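Local structure of agmatinase (Deinococcus radiodurans, 1WOH) at the interface of chains A and B and the interface of chains A and C. The protein hydrolyses agmatine to putrescine and urea at a site that binds two manganese ions, as a member of the arginase (ureohydrolase) family. Coordinates in Å, arbitrary orientation; residue numbers count along the deposited sequence, not the author numbering. Chains: chain A/B/C, agmatinase.

Contact 1 and contact 2 lie about 44 Å apart, measured between the centres of their C-alpha atoms, and belong to two separate two-fold symmetric interfaces of the deposited hexamer. The loop joining strand 80-85 to helix 93-108 supplies residues to both: B:Leu88 and B:Ser90 in contact 1, C:Ser90 to C:Glu92 in contact 2. Because all copies are the same protein, Ser90 in each subunit serves both interfaces. Its partners differ, the N-terminal segment in contact 1 and segment 154-158 in contact 2. If the deposited hexamer is the biological one, this loop may take part in both pairings.

Contact 1: the interface of chains A and B. Residues chain A 7, 9; chain B 49, 88, 90.
The aromatic ring of A:Tyr9 receives the guanidinium of B:Arg49 over one face. NE sits over the ring centre, 3.7 Å above the plane. The two planes are 69° apart, so the guanidinium does not lie flat on the ring but stands steeply over it, with its NE and NH2 side turned to the tyrosine and NH1 pointing away. The approach of NH2 to the ring carbons is modelled too close to carry weight. The evidence for the pairing is therefore the position of NE and the tilt between the planes.

Next to this pair, A:Leu7 divides its methyls between two groups of chain B. CD2 meets the carbonyl oxygen O of B:Leu88 at 3.2 Å, whereas CD1 faces the hydroxyl OG of B:Ser90 at 3.8 Å. Within chain A, CB of A:Leu7 lies 3.4 Å from CE1 of A:Tyr9, on the ring face opposite B:Arg49. The tyrosine is flanked on both faces, by an aliphatic group of its own chain and by an arginine of the partner.

Two waters extend the contact. The phenol OH of A:Tyr9 is 2.9 Å from water 2, and this water is 3.0 Å from OG of B:Ser90, bridging two side-chain hydroxyls. At the backbone end of the tyrosine, water 1 links the two main chains: it is 3.1 Å from O of A:Tyr9 and 2.7 Å from O of B:Arg49.

A chi1 of 49° turns the A:Tyr9 ring back towards A:Leu7, and the B:Arg49 chain bends at chi2 and again at chi3 (-81°), bringing its guanidinium over the ring.

This patch of a two-fold symmetric interface between identical subunits may contribute to the deposited assembly. In the fold, A:Leu7 and A:Tyr9 belong to the N-terminal segment preceding 3-10 helix 15-17, B:Arg49 lies in 3-10 helix 48-50 just before helix 51-59, and B:Leu88 and B:Ser90 occupy the loop between strand 80-85 and helix 93-108.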
# COMPACT_ATOMS: atom_id res chain seq x y z
N LEU A 7 23.34 -10.81 -4.70
CA LEU A 7 22.04 -11.40 -4.41
C LEU A 7 21.11 -10.53 -5.25
O LEU A 7 21.53 -9.50 -5.77
CB LEU A 7 21.69 -11.24 -2.92
CG LEU A 7 22.35 -12.19 -1.91
CD1 LEU A 7 21.83 -13.60 -2.11
CD2 LEU A 7 23.85 -12.14 -2.06
N TYR A 9 18.94 -8.35 -4.55
CA TYR A 9 18.85 -6.96 -4.10
C TYR A 9 20.15 -6.17 -4.20
O TYR A 9 20.19 -5.00 -3.84
CB TYR A 9 18.34 -6.91 -2.66
CG TYR A 9 19.08 -7.83 -1.71
CD1 TYR A 9 18.72 -9.17 -1.59
CD2 TYR A 9 20.14 -7.36 -0.93
CE1 TYR A 9 19.39 -10.02 -0.71
CE2 TYR A 9 20.81 -8.20 -0.05
CZ TYR A 9 20.43 -9.53 0.06
OH TYR A 9 21.07 -10.36 0.93
N ARG B 49 18.03 -2.93 3.05
CA ARG B 49 18.85 -3.58 2.03
C ARG B 49 18.48 -3.05 0.65
O ARG B 49 19.27 -3.15 -0.29
CB ARG B 49 18.66 -5.10 2.07
CG ARG B 49 17.24 -5.54 1.82
CD ARG B 49 16.95 -6.81 2.60
NE ARG B 49 17.43 -8.01 1.94
CZ ARG B 49 17.53 -9.20 2.53
NH1 ARG B 49 17.19 -9.34 3.80
NH2 ARG B 49 17.94 -10.24 1.84
N LEU B 88 27.92 -8.93 -1.09
CA LEU B 88 27.76 -9.49 0.25
C LEU B 88 27.34 -10.94 0.24
O LEU B 88 26.66 -11.39 -0.67
CB LEU B 88 26.72 -8.68 1.03
CG LEU B 88 26.91 -7.16 1.16
CD1 LEU B 88 25.59 -6.53 1.56
CD2 LEU B 88 28.00 -6.85 2.17
N SER B 90 25.43 -14.28 2.24
CA SER B 90 24.19 -14.38 3.00
C SER B 90 24.67 -14.67 4.42
O SER B 90 25.57 -15.49 4.60
CB SER B 90 23.31 -15.52 2.48
OG SER B 90 22.71 -15.16 1.25
O HOH W 1 19.39 -2.13 -2.83
O HOH W 2 20.86 -13.02 2.16

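Contact 2: the interface of chains A and C. Residues chain A 154-158; chain C 90-92.
Carboxylate oxygen OE2 of C:Glu92 is held by chain A from two directions, directly and through a water. The hydroxyl OG1 of A:Thr155 donates to it at 2.8 Å, and OE2 accepts with its anti lone pair, the one pointing away from OE1. Water 3 is 2.9 Å from the same OE2 and also lies 2.9 Å from the backbone N of A:Lys156, so the carboxylate reaches both side chain and main chain of segment 154-158.

Behind the threonine, the backbone N of A:Trp157 donates to OG1 at 3.3 Å, nearly straight at 169°, so OG1 accepts from its own loop while donating across. C:Glu92 is bent at chi2 (-65°), which turns the carboxylate towards A:Thr155. Its CG lies 3.4 Å from O of A:Asp154.

Apolar contacts lie beside the bond. A:Thr155 has OG1 opposite its backbone N (chi1 -171°), and its methyl CG2 is directed at C:Ser90, 3.7 Å from CB. A:Trp157 and C:Leu91 meet at about a right angle; the tryptophan CB makes the nearest approach, with the indole edge further off.

This patch of the two-fold symmetric A–C contact between identical subunits may support the deposited assembly. Segment 154-158 shares a loop with A:Asp143, A:His145 and A:Asp147, residues known to bind manganese, which is not bound to this chain in the model. Methyl CD1 of C:Leu91 lies 3.4 Å from CB of A:Trp157.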
# COMPACT_ATOMS: atom_id res chain seq x y z
N ASP A 154 -9.86 10.84 -30.23
CA ASP A 154 -9.27 11.87 -31.09
C ASP A 154 -7.78 11.78 -31.37
O ASP A 154 -7.13 12.80 -31.64
CB ASP A 154 -9.62 13.25 -30.53
CG ASP A 154 -11.07 13.61 -30.74
OD1 ASP A 154 -11.45 13.81 -31.91
OD2 ASP A 154 -11.83 13.67 -29.76
N THR A 155 -7.22 10.58 -31.32
CA THR A 155 -5.81 10.43 -31.61
C THR A 155 -5.54 9.14 -32.38
O THR A 155 -6.32 8.18 -32.29
CB THR A 155 -4.94 10.42 -30.34
OG1 THR A 155 -3.55 10.48 -30.70
CG2 THR A 155 -5.19 9.16 -29.52
N LYS A 156 -4.44 9.14 -33.13
CA LYS A 156 -4.02 8.00 -33.92
C LYS A 156 -2.93 7.22 -33.19
O LYS A 156 -2.60 6.10 -33.58
CB LYS A 156 -3.43 8.47 -35.25
CG LYS A 156 -4.41 9.13 -36.22
CD LYS A 156 -5.02 8.11 -37.17
CE LYS A 156 -5.89 8.79 -38.22
NZ LYS A 156 -6.46 7.80 -39.18
N TRP A 157 -2.38 7.80 -32.12
CA TRP A 157 -1.28 7.16 -31.39
C TRP A 157 -1.58 6.55 -30.03
O TRP A 157 -0.64 6.38 -29.24
CB TRP A 157 -0.14 8.16 -31.19
CG TRP A 157 0.08 9.12 -32.31
CD1 TRP A 157 -0.04 10.48 -32.26
CD2 TRP A 157 0.45 8.80 -33.65
NE1 TRP A 157 0.24 11.03 -33.48
CE2 TRP A 157 0.55 10.02 -34.36
CE3 TRP A 157 0.72 7.61 -34.33
CZ2 TRP A 157 0.90 10.09 -35.70
CZ3 TRP A 157 1.07 7.67 -35.67
CH2 TRP A 157 1.16 8.90 -36.34
N SER A 158 -2.83 6.23 -29.72
CA SER A 158 -3.14 5.64 -28.42
C SER A 158 -2.63 4.20 -28.36
O SER A 158 -2.17 3.66 -29.37
CB SER A 158 -4.65 5.63 -28.16
OG SER A 158 -5.30 4.64 -28.94
N SER C 90 -6.87 11.60 -25.94
CA SER C 90 -5.68 10.91 -25.49
C SER C 90 -4.58 11.65 -26.25
O SER C 90 -4.78 12.03 -27.41
CB SER C 90 -5.71 9.43 -25.89
OG SER C 90 -6.47 8.67 -24.95
N LEU C 91 -3.44 11.87 -25.60
CA LEU C 91 -2.32 12.61 -26.20
C LEU C 91 -2.87 13.95 -26.69
O LEU C 91 -3.60 14.62 -25.95
CB LEU C 91 -1.70 11.82 -27.36
CG LEU C 91 -1.07 10.48 -26.95
CD1 LEU C 91 -0.59 9.73 -28.18
CD2 LEU C 91 0.08 10.71 -26.00
N GLU C 92 -2.50 14.36 -27.90
CA GLU C 92 -3.01 15.60 -28.50
C GLU C 92 -3.07 16.80 -27.53
O GLU C 92 -4.14 17.39 -27.31
CB GLU C 92 -4.42 15.36 -29.04
CG GLU C 92 -4.57 14.09 -29.88
CD GLU C 92 -3.76 14.15 -31.17
OE1 GLU C 92 -3.74 15.22 -31.81
OE2 GLU C 92 -3.17 13.12 -31.54
O HOH W 3 -3.52 11.74 -34.07